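PDB 1Z9F: single-stranded DNA-binding protein from Thermotoga maritima, which probably binds single-stranded DNA, as the homotetrameric single-strand binding proteins of the OB-fold family generally do. Local coordinates for residues A[19-24]-A[63-68]. Residues are numbered along the deposited sequence; the frame is centred on the assembly and turned at random.
Sequences IILIGR and DFFRIV
Around Leu21 and Phe65, strands 19-24 and 63-68 pass nearly at right angles, their directions 100° apart and their axes 9.2 Å from one another, so the contact is made by side chains, without a hydrogen bond. It illustrates how the opposed walls of a small OB fold close on their interior. Leu21 and Phe65 supply most of the buried surface: methyl CD1 of Leu21 lies over one face of the Phe65 ring as a CH-pi contact, 4.0 Å from the centroid and 19° off the ring normal. That methyl is displaced toward the rim, 3.7 Å from Phe65 CG, while Leu21 CD2 reaches the far end of the ring, 4.1 Å from Phe65 CZ. CB of Phe65 points toward strand 19-24, and with CG anti to the carbonyl carbon (chi1 -61°) the ring offers a face to Leu21. Ile19 adds a looser touch, its CD1 4.4 Å from Phe65 CE2; equally loosely, CD1 of Leu21 lies 4.4 Å from CD1 of Ile67. All four residues are buried. Val111 of strand 108-118 packs against Ile19, Leu21 and Ile67; from strand 39-48, Ile45 touches Leu21 and Val47 touches Phe65. Met95 of the second subunit also packs on Phe65, and residues 19 to 22 pair in an antiparallel ladder with a strand of that subunit.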
ATOM      1  N   ILE A  19      -2.621   3.326   4.444  1.00 78.33           N
ATOM      2  CA  ILE A  19      -2.502   3.766   3.060  1.00 78.13           C
ATOM      3  C   ILE A  19      -3.578   4.823   2.738  1.00 77.94           C
ATOM      4  O   ILE A  19      -4.701   4.697   3.130  1.00 77.56           O
ATOM      5  CB  ILE A  19      -2.458   2.575   2.034  1.00 78.59           C
ATOM      6  CG1 ILE A  19      -2.054   3.108   0.651  1.00 79.19           C
ATOM      7  CG2 ILE A  19      -3.779   1.833   1.954  1.00 76.60           C
ATOM      8  CD1 ILE A  19      -1.669   2.078  -0.294  1.00 78.03           C
ATOM      9  N   ILE A  20      -3.163   5.884   2.050  1.00 78.43           N
ATOM     10  CA  ILE A  20      -4.034   6.951   1.605  1.00 78.28           C
ATOM     11  C   ILE A  20      -3.778   7.153   0.128  1.00 78.56           C
ATOM     12  O   ILE A  20      -2.653   7.440  -0.280  1.00 78.63           O
ATOM     13  CB  ILE A  20      -3.756   8.255   2.331  1.00 77.86           C
ATOM     14  CG1 ILE A  20      -3.867   8.026   3.834  1.00 78.93           C
ATOM     15  CG2 ILE A  20      -4.679   9.350   1.815  1.00 76.84           C
ATOM     16  CD1 ILE A  20      -3.376   9.164   4.665  1.00 81.29           C
ATOM     17  N   LEU A  21      -4.842   7.001  -0.653  1.00 79.14           N
ATOM     18  CA  LEU A  21      -4.779   7.046  -2.116  1.00 79.13           C
ATOM     19  C   LEU A  21      -5.840   8.016  -2.551  1.00 79.55           C
ATOM     20  O   LEU A  21      -6.865   8.120  -1.890  1.00 80.33           O
ATOM     21  CB  LEU A  21      -5.091   5.669  -2.714  1.00 79.08           C
ATOM     22  CG  LEU A  21      -4.186   4.532  -2.225  1.00 78.06           C
ATOM     23  CD1 LEU A  21      -4.737   3.211  -2.572  1.00 78.13           C
ATOM     24  CD2 LEU A  21      -2.776   4.699  -2.755  1.00 77.12           C
ATOM     25  N   ILE A  22      -5.561   8.773  -3.607  1.00 79.30           N
ATOM     26  CA  ILE A  22      -6.578   9.546  -4.320  1.00 78.90           C
ATOM     27  C   ILE A  22      -6.509   9.148  -5.799  1.00 79.12           C
ATOM     28  O   ILE A  22      -5.480   9.347  -6.450  1.00 78.40           O
ATOM     29  CB  ILE A  22      -6.383  11.052  -4.188  1.00 78.70           C
ATOM     30  CG1 ILE A  22      -6.621  11.494  -2.750  1.00 78.61           C
ATOM     31  CG2 ILE A  22      -7.352  11.785  -5.088  1.00 78.41           C
ATOM     32  CD1 ILE A  22      -6.321  12.946  -2.502  1.00 78.35           C
ATOM     33  N   GLY A  23      -7.597   8.562  -6.305  1.00 79.05           N
ATOM     34  CA  GLY A  23      -7.657   8.123  -7.684  1.00 79.32           C
ATOM     35  C   GLY A  23      -9.067   8.044  -8.219  1.00 79.64           C
ATOM     36  O   GLY A  23     -10.033   8.211  -7.479  1.00 79.79           O
ATOM     37  N   ARG A  24      -9.177   7.803  -9.527  0.50 79.82           N
ATOM     38  CA  ARG A  24     -10.475   7.651 -10.188  0.50 79.79           C
ATOM     39  C   ARG A  24     -10.913   6.197 -10.026  0.50 80.05           C
ATOM     40  O   ARG A  24     -10.066   5.312  -9.920  0.50 79.95           O
ATOM     41  CB  ARG A  24     -10.428   7.981 -11.699  0.50 79.73           C
ATOM     42  CG  ARG A  24      -9.396   9.004 -12.217  0.50 79.32           C
ATOM     43  CD  ARG A  24      -9.552  10.448 -11.710  0.50 78.47           C
ATOM     44  NE  ARG A  24     -10.919  10.974 -11.774  0.50 77.98           N
ATOM     45  CZ  ARG A  24     -11.242  12.246 -12.029  0.50 77.29           C
ATOM     46  NH1 ARG A  24     -12.521  12.602 -12.052  0.50 77.41           N
ATOM     47  NH2 ARG A  24     -10.313  13.171 -12.258  0.50 76.56           N
ATOM     48  N   ASP A  63      -0.763   3.225 -11.178  1.00 78.13           N
ATOM     49  CA  ASP A  63      -0.881   2.135 -10.231  1.00 77.96           C
ATOM     50  C   ASP A  63      -2.350   1.865  -9.987  1.00 77.96           C
ATOM     51  O   ASP A  63      -3.116   2.784  -9.675  1.00 78.05           O
ATOM     52  CB  ASP A  63      -0.222   2.507  -8.915  1.00 78.07           C
ATOM     53  CG  ASP A  63       1.264   2.488  -9.000  1.00 77.49           C
ATOM     54  OD1 ASP A  63       1.807   1.415  -9.319  1.00 75.89           O
ATOM     55  OD2 ASP A  63       1.888   3.536  -8.749  1.00 77.21           O
ATOM     56  N   PHE A  64      -2.735   0.600 -10.119  1.00 77.98           N
ATOM     57  CA  PHE A  64      -4.108   0.176  -9.881  1.00 77.91           C
ATOM     58  C   PHE A  64      -4.213  -0.540  -8.543  1.00 77.77           C
ATOM     59  O   PHE A  64      -3.362  -1.363  -8.193  1.00 76.72           O
ATOM     60  CB  PHE A  64      -4.590  -0.718 -11.022  1.00 78.15           C
ATOM     61  CG  PHE A  64      -4.780   0.020 -12.314  1.00 78.49           C
ATOM     62  CD1 PHE A  64      -5.993   0.633 -12.599  1.00 79.00           C
ATOM     63  CD2 PHE A  64      -3.747   0.127 -13.230  1.00 77.88           C
ATOM     64  CE1 PHE A  64      -6.176   1.330 -13.784  1.00 78.93           C
ATOM     65  CE2 PHE A  64      -3.928   0.827 -14.424  1.00 78.34           C
ATOM     66  CZ  PHE A  64      -5.141   1.427 -14.701  1.00 78.38           C
ATOM     67  N   PHE A  65      -5.262  -0.208  -7.800  1.00 77.96           N
ATOM     68  CA  PHE A  65      -5.481  -0.755  -6.473  1.00 79.08           C
ATOM     69  C   PHE A  65      -6.895  -1.315  -6.325  1.00 79.11           C
ATOM     70  O   PHE A  65      -7.867  -0.597  -6.535  1.00 79.25           O
ATOM     71  CB  PHE A  65      -5.275   0.353  -5.421  1.00 79.59           C
ATOM     72  CG  PHE A  65      -3.877   0.932  -5.414  1.00 80.57           C
ATOM     73  CD1 PHE A  65      -3.562   2.018  -6.200  1.00 80.38           C
ATOM     74  CD2 PHE A  65      -2.895   0.392  -4.604  1.00 81.22           C
ATOM     75  CE1 PHE A  65      -2.309   2.532  -6.199  1.00 82.41           C
ATOM     76  CE2 PHE A  65      -1.641   0.916  -4.587  1.00 81.66           C
ATOM     77  CZ  PHE A  65      -1.336   1.976  -5.395  1.00 82.12           C
ATOM     78  N   ARG A  66      -7.005  -2.580  -5.943  1.00 79.29           N
ATOM     79  CA  ARG A  66      -8.294  -3.146  -5.511  1.00 79.11           C
ATOM     80  C   ARG A  66      -8.685  -2.571  -4.145  1.00 79.05           C
ATOM     81  O   ARG A  66      -7.974  -2.804  -3.172  1.00 79.17           O
ATOM     82  CB  ARG A  66      -8.196  -4.676  -5.418  1.00 78.99           C
ATOM     83  CG  ARG A  66      -9.511  -5.367  -5.038  1.00 79.44           C
ATOM     84  CD  ARG A  66      -9.490  -6.851  -5.365  1.00 79.22           C
ATOM     85  N   ILE A  67      -9.781  -1.798  -4.084  1.00 79.07           N
ATOM     86  CA  ILE A  67     -10.356  -1.296  -2.817  1.00 78.74           C
ATOM     87  C   ILE A  67     -11.509  -2.206  -2.317  1.00 78.53           C
ATOM     88  O   ILE A  67     -12.432  -2.526  -3.060  1.00 77.74           O
ATOM     89  CB  ILE A  67     -10.933   0.159  -2.956  1.00 79.19           C
ATOM     90  CG1 ILE A  67      -9.982   1.123  -3.696  1.00 78.71           C
ATOM     91  CG2 ILE A  67     -11.313   0.736  -1.592  1.00 78.89           C
ATOM     92  CD1 ILE A  67      -8.594   1.148  -3.181  1.00 78.31           C
ATOM     93  N   VAL A  68     -11.440  -2.596  -1.045  1.00 78.13           N
ATOM     94  CA  VAL A  68     -12.490  -3.340  -0.373  1.00 77.64           C
ATOM     95  C   VAL A  68     -13.138  -2.476   0.715  1.00 77.34           C
ATOM     96  O   VAL A  68     -12.437  -1.845   1.489  1.00 77.37           O
ATOM     97  CB  VAL A  68     -11.945  -4.626   0.299  1.00 77.44           C
ATOM     98  CG1 VAL A  68     -13.085  -5.601   0.589  1.00 78.05           C
ATOM     99  CG2 VAL A  68     -10.935  -5.288  -0.580  1.00 78.11           C
TER